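Local structure of malonyl CoA-acyl carrier protein transacylase (Burkholderia pseudomallei, 3G87) at residues 5-11 and 83-89; 21-26 and 68-73; 215-219 and 234-238. The protein probably catalyses the transfer of the malonyl group from malonyl-CoA to holo acyl carrier protein, releasing free CoA. All coordinates share one frame; numbering follows the deposited sequence.

Overall arrangement
Contact 1 pairs the two middle strands of the four-stranded parallel sheet, 6-11 and 87-90, and contact 2 is nested along the chain inside the loop that this pairing closes. The two share a connection: helix 59-81, whose residues 68-73 form half of contact 2, leads into residues 83-89. They also touch where CB of F11 packs against ND2 of N70, although their centres lie about 18 Å apart. Contact 3 follows later in the chain, about 19 Å from contact 1 and about 26 Å from contact 2 between centres, and touches neither. Contact 1 thus lies in the sheet of the acyltransferase domain, contact 2 packs on the helix leading into strand 87-90, and contact 3 brackets edge strand 223-224.

Contact 1. Residues 5-11 and 83-89; sequences MLNTFMF and ETPDFLA
F9 and P85 form the tightly packed heart of this contact. CB of P85 sits over one face of the F9 ring, 3.9 Å from its centroid and 19° off the normal, a CH-pi contact in which the two side chains run at about a right angle to each other. CG of F9 is anti to its carbonyl carbon (chi1 -71°), which lays the ring against P85, while CB of F9 meets CD2 of L88 at 3.8 Å. The same leucine methyl reaches the F11 ring at its edge.

Parallel bridges T8-F87, F9-L88 and M10-A89 hold the backbones together. F9 N donates to F87 O at 3.1 Å, A89 N to F9 O, and F11 N to A89 O. Where the pairing begins, D86 grips N7 twice: the backbone N of N7 gives a straight bond of 2.8 Å (167°) to the anti lone pair of D86 OD1, and its backbone O accepts from D86 N at 2.7 Å. F87 N adds a weak third bond to that oxygen. On the opposite face from F9, OG1 of T8 lies 3.5 Å from CB of F87; it is buried with no polar partner in the model.

Packing thins toward exposed M5 and T84. Partly exposed E83 brings OE1 within 3.4 Å of N7 ND2, whereas OD1 of N7 bonds to T272.

Strand 269-273 pairs with the other edge of 6-11. Helix 251-264 covers the T8 and F87 face through L258, and Y74 of helix 59-81 packs against F9 and F11 on the other.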
ATOM      1  N   MET A   5       5.707 -18.488  14.896  1.00 38.03           N
ATOM      2  CA  MET A   5       6.865 -19.136  14.169  1.00 36.54           C
ATOM      3  C   MET A   5       7.512 -18.200  13.110  1.00 33.52           C
ATOM      4  O   MET A   5       8.177 -17.253  13.505  1.00 33.44           O
ATOM      5  CB  MET A   5       6.474 -20.538  13.632  1.00 38.26           C
ATOM      6  CG  MET A   5       7.536 -21.649  13.568  1.00 40.99           C
ATOM      7  SD  MET A   5       8.666 -21.751  14.990  1.00 52.78           S
ATOM      8  CE  MET A   5       7.751 -22.647  16.289  1.00 46.85           C
ATOM      9  N   LEU A   6       7.333 -18.432  11.812  1.00 29.96           N
ATOM     10  CA  LEU A   6       7.805 -17.458  10.795  1.00 26.65           C
ATOM     11  C   LEU A   6       7.013 -16.178  10.927  1.00 25.52           C
ATOM     12  O   LEU A   6       5.804 -16.242  11.045  1.00 25.87           O
ATOM     13  CB  LEU A   6       7.593 -17.977   9.395  1.00 25.43           C
ATOM     14  CG  LEU A   6       8.425 -19.117   8.853  1.00 24.97           C
ATOM     15  CD1 LEU A   6       7.733 -19.705   7.641  1.00 21.23           C
ATOM     16  CD2 LEU A   6       9.814 -18.603   8.453  1.00 25.63           C
ATOM     17  N   ASN A   7       7.674 -15.017  10.905  1.00 24.34           N
ATOM     18  CA  ASN A   7       6.994 -13.727  11.121  1.00 21.91           C
ATOM     19  C   ASN A   7       7.046 -12.798   9.885  1.00 20.85           C
ATOM     20  O   ASN A   7       8.129 -12.494   9.377  1.00 20.28           O
ATOM     21  CB  ASN A   7       7.662 -13.073  12.306  1.00 21.58           C
ATOM     22  CG  ASN A   7       6.917 -11.848  12.846  1.00 22.51           C
ATOM     23  OD1 ASN A   7       5.794 -11.491  12.450  1.00 23.87           O
ATOM     24  ND2 ASN A   7       7.561 -11.209  13.809  1.00 20.97           N
ATOM     25  N   THR A   8       5.897 -12.355   9.447  1.00 18.55           N
ATOM     26  CA  THR A   8       5.752 -11.378   8.405  1.00 17.94           C
ATOM     27  C   THR A   8       5.427  -9.990   8.930  1.00 17.22           C
ATOM     28  O   THR A   8       4.457  -9.804   9.527  1.00 16.35           O
ATOM     29  CB  THR A   8       4.664 -11.762   7.386  1.00 17.43           C
ATOM     30  OG1 THR A   8       4.965 -13.005   6.800  1.00 18.92           O
ATOM     31  CG2 THR A   8       4.608 -10.788   6.344  1.00 16.83           C
ATOM     32  N   PHE A   9       6.284  -9.034   8.695  1.00 16.58           N
ATOM     33  CA  PHE A   9       5.976  -7.650   8.964  1.00 16.39           C
ATOM     34  C   PHE A   9       5.282  -7.046   7.740  1.00 16.12           C
ATOM     35  O   PHE A   9       5.704  -7.205   6.642  1.00 15.86           O
ATOM     36  CB  PHE A   9       7.214  -6.817   9.351  1.00 17.31           C
ATOM     37  CG  PHE A   9       7.817  -7.106  10.716  1.00 18.46           C
ATOM     38  CD1 PHE A   9       7.404  -8.122  11.512  1.00 19.69           C
ATOM     39  CD2 PHE A   9       8.819  -6.324  11.186  1.00 23.80           C
ATOM     40  CE1 PHE A   9       7.970  -8.352  12.717  1.00 20.88           C
ATOM     41  CE2 PHE A   9       9.374  -6.540  12.404  1.00 25.79           C
ATOM     42  CZ  PHE A   9       8.939  -7.586  13.167  1.00 23.22           C
ATOM     43  N   MET A  10       4.177  -6.386   7.992  1.00 15.26           N
ATOM     44  CA  MET A  10       3.318  -5.796   7.007  1.00 14.96           C
ATOM     45  C   MET A  10       2.939  -4.350   7.293  1.00 14.80           C
ATOM     46  O   MET A  10       2.711  -3.995   8.387  1.00 15.17           O
ATOM     47  CB  MET A  10       2.116  -6.703   6.693  1.00 15.02           C
ATOM     48  CG  MET A  10       1.048  -6.881   7.719  1.00 13.02           C
ATOM     49  SD  MET A  10      -0.093  -8.119   7.281  1.00 16.41           S
ATOM     50  CE  MET A  10      -1.259  -7.923   8.518  1.00  7.19           C
ATOM     51  N   PHE A  11       2.937  -3.530   6.270  1.00 14.54           N
ATOM     52  CA  PHE A  11       2.766  -2.087   6.365  1.00 14.18           C
ATOM     53  C   PHE A  11       1.584  -1.569   5.569  1.00 14.74           C
ATOM     54  O   PHE A  11       1.478  -1.844   4.446  1.00 15.57           O
ATOM     55  CB  PHE A  11       4.048  -1.388   5.957  1.00 14.66           C
ATOM     56  CG  PHE A  11       5.257  -1.917   6.637  1.00 16.74           C
ATOM     57  CD1 PHE A  11       5.703  -1.368   7.804  1.00 15.24           C
ATOM     58  CD2 PHE A  11       5.935  -2.990   6.117  1.00 16.84           C
ATOM     59  CE1 PHE A  11       6.769  -1.852   8.409  1.00 15.71           C
ATOM     60  CE2 PHE A  11       6.988  -3.492   6.740  1.00 18.02           C
ATOM     61  CZ  PHE A  11       7.428  -2.907   7.873  1.00 17.26           C
ATOM     62  N   GLU A  83      12.145  -8.576  17.751  1.00 28.99           N
ATOM     63  CA  GLU A  83      11.831  -9.451  16.642  1.00 28.46           C
ATOM     64  C   GLU A  83      12.338  -9.015  15.310  1.00 27.78           C
ATOM     65  O   GLU A  83      12.448  -7.875  15.073  1.00 27.54           O
ATOM     66  CB  GLU A  83      10.345  -9.637  16.561  1.00 29.31           C
ATOM     67  CG  GLU A  83       9.776 -10.017  17.831  1.00 32.66           C
ATOM     68  CD  GLU A  83       8.356 -10.276  17.724  1.00 37.36           C
ATOM     69  OE1 GLU A  83       7.755  -9.737  16.826  1.00 39.83           O
ATOM     70  OE2 GLU A  83       7.818 -10.995  18.548  1.00 41.25           O
ATOM     71  N   THR A  84      12.647  -9.957  14.445  1.00 27.04           N
ATOM     72  CA  THR A  84      13.048  -9.676  13.088  1.00 26.45           C
ATOM     73  C   THR A  84      12.122 -10.388  12.153  1.00 25.84           C
ATOM     74  O   THR A  84      11.721 -11.478  12.403  1.00 26.84           O
ATOM     75  CB  THR A  84      14.417 -10.224  12.733  1.00 26.67           C
ATOM     76  OG1 THR A  84      14.534 -11.545  13.200  1.00 30.67           O
ATOM     77  CG2 THR A  84      15.469  -9.430  13.270  1.00 27.58           C
ATOM     78  N   PRO A  85      11.789  -9.768  11.058  1.00 24.07           N
ATOM     79  CA  PRO A  85      10.871 -10.375  10.119  1.00 23.30           C
ATOM     80  C   PRO A  85      11.520 -11.471   9.282  1.00 22.80           C
ATOM     81  O   PRO A  85      12.653 -11.385   9.010  1.00 23.65           O
ATOM     82  CB  PRO A  85      10.449  -9.195   9.261  1.00 22.16           C
ATOM     83  CG  PRO A  85      11.485  -8.266   9.386  1.00 22.08           C
ATOM     84  CD  PRO A  85      12.072  -8.391  10.707  1.00 24.01           C
ATOM     85  N   ASP A  86      10.775 -12.481   8.910  1.00 21.59           N
ATOM     86  CA  ASP A  86      11.221 -13.482   7.990  1.00 20.84           C
ATOM     87  C   ASP A  86      10.723 -13.116   6.635  1.00 20.39           C
ATOM     88  O   ASP A  86      11.186 -13.637   5.682  1.00 21.00           O
ATOM     89  CB  ASP A  86      10.680 -14.872   8.320  1.00 20.43           C
ATOM     90  CG  ASP A  86      11.192 -15.407   9.566  1.00 21.39           C
ATOM     91  OD1 ASP A  86      10.443 -15.456  10.498  1.00 21.14           O
ATOM     92  OD2 ASP A  86      12.334 -15.794   9.623  1.00 21.53           O
ATOM     93  N   PHE A  87       9.767 -12.211   6.563  1.00 19.88           N
ATOM     94  CA  PHE A  87       9.100 -11.901   5.313  1.00 19.15           C
ATOM     95  C   PHE A  87       8.539 -10.519   5.400  1.00 18.30           C
ATOM     96  O   PHE A  87       8.124 -10.105   6.426  1.00 16.36           O
ATOM     97  CB  PHE A  87       7.980 -12.906   5.000  1.00 20.06           C
ATOM     98  CG  PHE A  87       8.446 -14.241   4.543  1.00 23.00           C
ATOM     99  CD1 PHE A  87       8.977 -14.429   3.333  1.00 22.61           C
ATOM    100  CD2 PHE A  87       8.316 -15.321   5.341  1.00 27.87           C
ATOM    101  CE1 PHE A  87       9.387 -15.626   2.953  1.00 26.44           C
ATOM    102  CE2 PHE A  87       8.747 -16.532   4.946  1.00 29.46           C
ATOM    103  CZ  PHE A  87       9.271 -16.680   3.745  1.00 25.57           C
ATOM    104  N   LEU A  88       8.540  -9.810   4.296  1.00 18.21           N
ATOM    105  CA  LEU A  88       8.025  -8.431   4.291  1.00 17.97           C
ATOM    106  C   LEU A  88       7.012  -8.199   3.134  1.00 17.68           C
ATOM    107  O   LEU A  88       7.215  -8.686   2.002  1.00 17.50           O
ATOM    108  CB  LEU A  88       9.201  -7.431   4.212  1.00 16.61           C
ATOM    109  CG  LEU A  88      10.116  -7.450   5.434  1.00 17.25           C
ATOM    110  CD1 LEU A  88      11.533  -7.108   5.050  1.00 17.81           C
ATOM    111  CD2 LEU A  88       9.607  -6.467   6.471  1.00 17.16           C
ATOM    112  N   ALA A  89       5.930  -7.470   3.435  1.00 16.23           N
ATOM    113  CA  ALA A  89       4.979  -7.078   2.410  1.00 16.84           C
ATOM    114  C   ALA A  89       4.359  -5.747   2.797  1.00 17.29           C
ATOM    115  O   ALA A  89       4.105  -5.509   3.964  1.00 18.12           O
ATOM    116  CB  ALA A  89       3.873  -8.180   2.175  1.00 14.36           C
TER

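Contact 2. Residues 21-26 and 68-73; sequences MGGALF and VVNALT
M21 opens the contact by laying its side chain obliquely against V69, CG lying 4.0 Å from CG2 of the valine. Its CG stands between the backbone N and the carbonyl carbon (chi1 69°), and a bend at chi3 turns the terminal methyl back toward CB of V69. At G22 the backbone itself does the touching: its N is 3.7 Å from CG1 of V69. The positive phi of G22 (phi/psi 90/-70) suits glycine, and its bare CA lets the backbone come up against the valine. A type II' turn from G22 to L25 then carries the chain through G23 and A24, which make no contact with 68-73, into the short helix 25-28.

L25 returns to helix 59-81. Its CB meets CB of L72 at 4.1 Å, and CD1 reaches OG1 of T73 at 3.6 Å. That hydroxyl is turned back along its own helix, donating to V69 O at 2.7 Å from above the carbonyl plane, while T73 N comes to the same oxygen from the opposite face. F26 closes the segment, its side chain crossing those of V69, V68 and L72 at about right angles: CZ to CG2 of V69 at 3.8 Å, CE2 to CG1 of V68, and CD2 to CD2 of L72. I44 and C48 of helix 44-50 also pack against the ring.

The two segments thus adhere through aliphatic and aromatic surfaces, without hydrogen bonds between them. The T73 hydroxyl has its donor satisfied within its own helix and asks for no partner from L25, whose CD1 makes only a van der Waals contact with OG1.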
ATOM      1  N   MET A  21      -2.169   9.765  14.321  1.00 18.08           N
ATOM      2  CA  MET A  21      -1.216   8.709  13.993  1.00 18.08           C
ATOM      3  C   MET A  21       0.235   9.128  14.306  1.00 18.18           C
ATOM      4  O   MET A  21       0.632  10.307  14.143  1.00 18.19           O
ATOM      5  CB  MET A  21      -1.350   8.287  12.525  1.00 17.15           C
ATOM      6  CG  MET A  21      -0.900   9.357  11.561  1.00 16.86           C
ATOM      7  SD  MET A  21      -1.405   9.280   9.806  1.00 20.75           S
ATOM      8  CE  MET A  21      -0.746   7.740   9.288  1.00 17.75           C
ATOM      9  N   GLY A  22       1.026   8.179  14.691  1.00 17.93           N
ATOM     10  CA  GLY A  22       2.361   8.488  15.094  1.00 20.44           C
ATOM     11  C   GLY A  22       2.468   8.788  16.558  1.00 20.40           C
ATOM     12  O   GLY A  22       3.014   8.036  17.237  1.00 21.30           O
ATOM     13  N   GLY A  23       1.934   9.903  17.007  1.00 21.01           N
ATOM     14  CA  GLY A  23       1.889  10.222  18.413  1.00 21.71           C
ATOM     15  C   GLY A  23       3.231  10.543  19.013  1.00 22.06           C
ATOM     16  O   GLY A  23       3.907  11.374  18.543  1.00 20.80           O
ATOM     17  N   ALA A  24       3.611   9.818  20.033  1.00 22.60           N
ATOM     18  CA  ALA A  24       4.835  10.072  20.741  1.00 23.06           C
ATOM     19  C   ALA A  24       6.055   9.498  20.072  1.00 23.40           C
ATOM     20  O   ALA A  24       7.132   9.868  20.379  1.00 23.26           O
ATOM     21  CB  ALA A  24       4.720   9.610  22.112  1.00 24.19           C
ATOM     22  N   LEU A  25       5.846   8.617  19.110  1.00 23.15           N
ATOM     23  CA  LEU A  25       6.905   8.135  18.257  1.00 22.12           C
ATOM     24  C   LEU A  25       7.711   9.209  17.596  1.00 21.48           C
ATOM     25  O   LEU A  25       8.831   9.005  17.354  1.00 22.30           O
ATOM     26  CB  LEU A  25       6.364   7.264  17.173  1.00 21.19           C
ATOM     27  CG  LEU A  25       5.934   5.860  17.557  1.00 24.24           C
ATOM     28  CD1 LEU A  25       5.203   5.249  16.420  1.00 20.05           C
ATOM     29  CD2 LEU A  25       7.123   5.046  17.951  1.00 19.96           C
ATOM     30  N   PHE A  26       7.122  10.338  17.281  1.00 19.94           N
ATOM     31  CA  PHE A  26       7.844  11.403  16.625  1.00 20.32           C
ATOM     32  C   PHE A  26       8.962  11.999  17.438  1.00 20.65           C
ATOM     33  O   PHE A  26       9.973  12.250  16.942  1.00 21.95           O
ATOM     34  CB  PHE A  26       6.910  12.514  16.141  1.00 19.09           C
ATOM     35  CG  PHE A  26       6.155  12.158  14.921  1.00 17.70           C
ATOM     36  CD1 PHE A  26       4.829  11.895  14.964  1.00 14.58           C
ATOM     37  CD2 PHE A  26       6.780  12.055  13.740  1.00 13.88           C
ATOM     38  CE1 PHE A  26       4.192  11.539  13.860  1.00 15.95           C
ATOM     39  CE2 PHE A  26       6.134  11.720  12.690  1.00 11.64           C
ATOM     40  CZ  PHE A  26       4.853  11.458  12.728  1.00 12.55           C
ATOM     41  N   VAL A  68       6.280   7.541   7.126  1.00 16.07           N
ATOM     42  CA  VAL A  68       7.061   7.895   8.316  1.00 16.14           C
ATOM     43  C   VAL A  68       6.455   7.215   9.544  1.00 16.48           C
ATOM     44  O   VAL A  68       7.167   6.655  10.391  1.00 16.51           O
ATOM     45  CB  VAL A  68       7.134   9.424   8.510  1.00 17.00           C
ATOM     46  CG1 VAL A  68       7.922   9.750   9.749  1.00 17.79           C
ATOM     47  CG2 VAL A  68       7.779  10.081   7.283  1.00 16.38           C
ATOM     48  N   VAL A  69       5.126   7.223   9.627  1.00 15.69           N
ATOM     49  CA  VAL A  69       4.483   6.513  10.711  1.00 14.28           C
ATOM     50  C   VAL A  69       4.746   5.008  10.639  1.00 15.35           C
ATOM     51  O   VAL A  69       5.126   4.375  11.672  1.00 15.48           O
ATOM     52  CB  VAL A  69       3.026   6.910  10.877  1.00 14.53           C
ATOM     53  CG1 VAL A  69       2.342   6.042  11.938  1.00 13.68           C
ATOM     54  CG2 VAL A  69       2.951   8.471  11.280  1.00 13.94           C
ATOM     55  N   ASN A  70       4.614   4.421   9.457  1.00 14.57           N
ATOM     56  CA  ASN A  70       4.924   3.011   9.350  1.00 15.03           C
ATOM     57  C   ASN A  70       6.369   2.769   9.798  1.00 15.66           C
ATOM     58  O   ASN A  70       6.638   1.845  10.554  1.00 16.92           O
ATOM     59  CB  ASN A  70       4.757   2.527   7.905  1.00 14.51           C
ATOM     60  CG  ASN A  70       3.326   2.456   7.470  1.00 14.99           C
ATOM     61  OD1 ASN A  70       2.378   2.709   8.249  1.00 14.96           O
ATOM     62  ND2 ASN A  70       3.133   2.110   6.195  1.00 16.32           N
ATOM     63  N   ALA A  71       7.313   3.553   9.301  1.00 15.40           N
ATOM     64  CA  ALA A  71       8.720   3.381   9.682  1.00 16.01           C
ATOM     65  C   ALA A  71       8.983   3.484  11.180  1.00 16.94           C
ATOM     66  O   ALA A  71       9.697   2.676  11.754  1.00 18.22           O
ATOM     67  CB  ALA A  71       9.572   4.423   8.963  1.00 15.85           C
ATOM     68  N   LEU A  72       8.465   4.517  11.814  1.00 17.36           N
ATOM     69  CA  LEU A  72       8.750   4.739  13.217  1.00 17.43           C
ATOM     70  C   LEU A  72       8.187   3.604  14.051  1.00 18.02           C
ATOM     71  O   LEU A  72       8.885   3.063  14.923  1.00 19.27           O
ATOM     72  CB  LEU A  72       8.175   6.091  13.630  1.00 17.35           C
ATOM     73  CG  LEU A  72       9.200   7.257  13.632  1.00 16.79           C
ATOM     74  CD1 LEU A  72      10.198   7.273  12.455  1.00 17.98           C
ATOM     75  CD2 LEU A  72       8.486   8.583  13.735  1.00 12.79           C
ATOM     76  N   THR A  73       6.951   3.208  13.746  1.00 18.02           N
ATOM     77  CA  THR A  73       6.326   2.044  14.360  1.00 18.67           C
ATOM     78  C   THR A  73       7.207   0.822  14.170  1.00 18.50           C
ATOM     79  O   THR A  73       7.448   0.093  15.134  1.00 19.68           O
ATOM     80  CB  THR A  73       5.008   1.754  13.735  1.00 18.03           C
ATOM     81  OG1 THR A  73       4.236   2.937  13.772  1.00 20.16           O
ATOM     82  CG2 THR A  73       4.279   0.698  14.535  1.00 19.87           C
TER

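Contact 3. Residues 215-219 and 234-238; sequences RLADP and NGRVS
D218 reaches across to N234 and G235 with every atom of its side chain. CB lies 3.3 Å from OD1 of N234, and CG is 3.5 Å from the same OD1 of N234. Beyond it, the carboxylate stacks on the amide group, the two planes 28° apart. OD2 stays over N234, 3.7 Å from its CB. OD1 instead accepts from the backbone N of G235, 2.8 Å away, in a fairly straight bond (162°), with the donor coming from above the carboxylate plane. With CG anti to the carbonyl carbon (chi1 -71°), the acid is directed at the loop residue G235, which has a positive phi.

Apolar contacts continue the junction. CD2 of L216 meets CG1 of V237 at 3.7 Å and lies close to OG of S238, while CD of P219 comes within 4.2 Å of CG2 of V237. L216 also packs on F105, and P219 on A102 and C104.

R236 occupies the N-cap position of helix 237-243. D218 therefore binds the backbone just ahead of that helix, in a loop-to-helix-start junction at the surface of the acyltransferase domain, joining the two ends of the segment that carries strand 223-224, an edge strand of the parallel sheet.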
ATOM      1  N   ARG A 215      20.625   4.252  -5.934  1.00 26.96           N
ATOM      2  CA  ARG A 215      21.207   2.931  -6.037  1.00 27.23           C
ATOM      3  C   ARG A 215      20.487   2.083  -4.990  1.00 27.54           C
ATOM      4  O   ARG A 215      20.683   2.274  -3.786  1.00 28.75           O
ATOM      5  CB  ARG A 215      22.726   3.008  -5.828  1.00 28.64           C
ATOM      6  N   LEU A 216      19.591   1.196  -5.449  1.00 27.03           N
ATOM      7  CA  LEU A 216      18.743   0.379  -4.569  1.00 25.55           C
ATOM      8  C   LEU A 216      19.352  -0.998  -4.328  1.00 25.70           C
ATOM      9  O   LEU A 216      19.585  -1.729  -5.287  1.00 25.99           O
ATOM     10  CB  LEU A 216      17.376   0.217  -5.199  1.00 24.31           C
ATOM     11  CG  LEU A 216      16.420   1.257  -4.710  1.00 23.33           C
ATOM     12  CD1 LEU A 216      16.714   2.580  -5.324  1.00 21.59           C
ATOM     13  CD2 LEU A 216      15.053   0.815  -5.073  1.00 25.26           C
ATOM     14  N   ALA A 217      19.625  -1.341  -3.059  1.00 24.75           N
ATOM     15  CA  ALA A 217      20.235  -2.644  -2.714  1.00 23.50           C
ATOM     16  C   ALA A 217      19.232  -3.797  -2.852  1.00 22.78           C
ATOM     17  O   ALA A 217      18.022  -3.593  -2.776  1.00 22.15           O
ATOM     18  CB  ALA A 217      20.918  -2.608  -1.288  1.00 22.03           C
ATOM     19  N   ASP A 218      19.731  -5.005  -3.087  1.00 23.55           N
ATOM     20  CA  ASP A 218      18.865  -6.194  -3.179  1.00 24.21           C
ATOM     21  C   ASP A 218      18.341  -6.438  -1.750  1.00 23.41           C
ATOM     22  O   ASP A 218      19.041  -6.092  -0.765  1.00 24.44           O
ATOM     23  CB  ASP A 218      19.653  -7.412  -3.705  1.00 24.62           C
ATOM     24  CG  ASP A 218      20.032  -7.299  -5.202  1.00 28.69           C
ATOM     25  OD1 ASP A 218      19.278  -6.702  -6.018  1.00 33.23           O
ATOM     26  OD2 ASP A 218      21.098  -7.832  -5.578  1.00 32.12           O
ATOM     27  N   PRO A 219      17.124  -6.998  -1.607  1.00 22.38           N
ATOM     28  CA  PRO A 219      16.596  -7.146  -0.226  1.00 21.78           C
ATOM     29  C   PRO A 219      17.338  -8.170   0.639  1.00 21.04           C
ATOM     30  O   PRO A 219      17.674  -9.243   0.175  1.00 21.58           O
ATOM     31  CB  PRO A 219      15.132  -7.595  -0.434  1.00 21.47           C
ATOM     32  CG  PRO A 219      14.822  -7.408  -1.843  1.00 21.70           C
ATOM     33  CD  PRO A 219      16.132  -7.393  -2.628  1.00 22.02           C
ATOM     34  N   ASN A 234      16.418 -10.253  -7.328  1.00 31.77           N
ATOM     35  CA  ASN A 234      17.634  -9.501  -7.237  1.00 33.66           C
ATOM     36  C   ASN A 234      17.834  -8.771  -8.550  1.00 34.60           C
ATOM     37  O   ASN A 234      17.597  -9.305  -9.596  1.00 35.64           O
ATOM     38  CB  ASN A 234      18.809 -10.371  -6.872  1.00 33.75           C
ATOM     39  CG  ASN A 234      18.778 -10.822  -5.455  1.00 33.49           C
ATOM     40  OD1 ASN A 234      18.209 -10.204  -4.627  1.00 36.63           O
ATOM     41  ND2 ASN A 234      19.407 -11.906  -5.183  1.00 32.36           N
ATOM     42  N   GLY A 235      18.171  -7.513  -8.466  1.00 35.31           N
ATOM     43  CA  GLY A 235      18.242  -6.681  -9.626  1.00 36.17           C
ATOM     44  C   GLY A 235      16.987  -6.075 -10.181  1.00 36.16           C
ATOM     45  O   GLY A 235      17.077  -5.285 -11.051  1.00 36.49           O
ATOM     46  N   ARG A 236      15.816  -6.413  -9.690  1.00 36.55           N
ATOM     47  CA  ARG A 236      14.618  -5.851 -10.257  1.00 36.94           C
ATOM     48  C   ARG A 236      13.867  -4.982  -9.307  1.00 36.43           C
ATOM     49  O   ARG A 236      12.691  -4.771  -9.453  1.00 37.07           O
ATOM     50  CB  ARG A 236      13.666  -6.920 -10.769  1.00 37.54           C
ATOM     51  CG  ARG A 236      14.269  -8.099 -11.407  1.00 42.07           C
ATOM     52  CD  ARG A 236      14.650  -7.797 -12.791  1.00 48.63           C
ATOM     53  NE  ARG A 236      13.621  -8.107 -13.757  1.00 52.29           N
ATOM     54  CZ  ARG A 236      13.705  -7.801 -15.034  1.00 54.11           C
ATOM     55  NH1 ARG A 236      14.757  -7.161 -15.485  1.00 54.31           N
ATOM     56  NH2 ARG A 236      12.736  -8.141 -15.850  1.00 54.05           N
ATOM     57  N   VAL A 237      14.548  -4.470  -8.326  1.00 35.87           N
ATOM     58  CA  VAL A 237      13.891  -3.652  -7.332  1.00 34.71           C
ATOM     59  C   VAL A 237      13.286  -2.403  -7.919  1.00 35.47           C
ATOM     60  O   VAL A 237      12.146  -2.174  -7.772  1.00 35.89           O
ATOM     61  CB  VAL A 237      14.807  -3.339  -6.154  1.00 34.05           C
ATOM     62  CG1 VAL A 237      14.074  -2.722  -5.055  1.00 31.54           C
ATOM     63  CG2 VAL A 237      15.514  -4.569  -5.713  1.00 32.04           C
ATOM     64  N   SER A 238      14.061  -1.590  -8.594  1.00 36.50           N
ATOM     65  CA  SER A 238      13.492  -0.427  -9.209  1.00 37.14           C
ATOM     66  C   SER A 238      12.509  -0.807 -10.245  1.00 36.98           C
ATOM     67  O   SER A 238      11.517  -0.184 -10.392  1.00 36.25           O
ATOM     68  CB  SER A 238      14.562   0.444  -9.814  1.00 37.40           C
ATOM     69  OG  SER A 238      15.532   0.629  -8.871  1.00 39.18           O
TER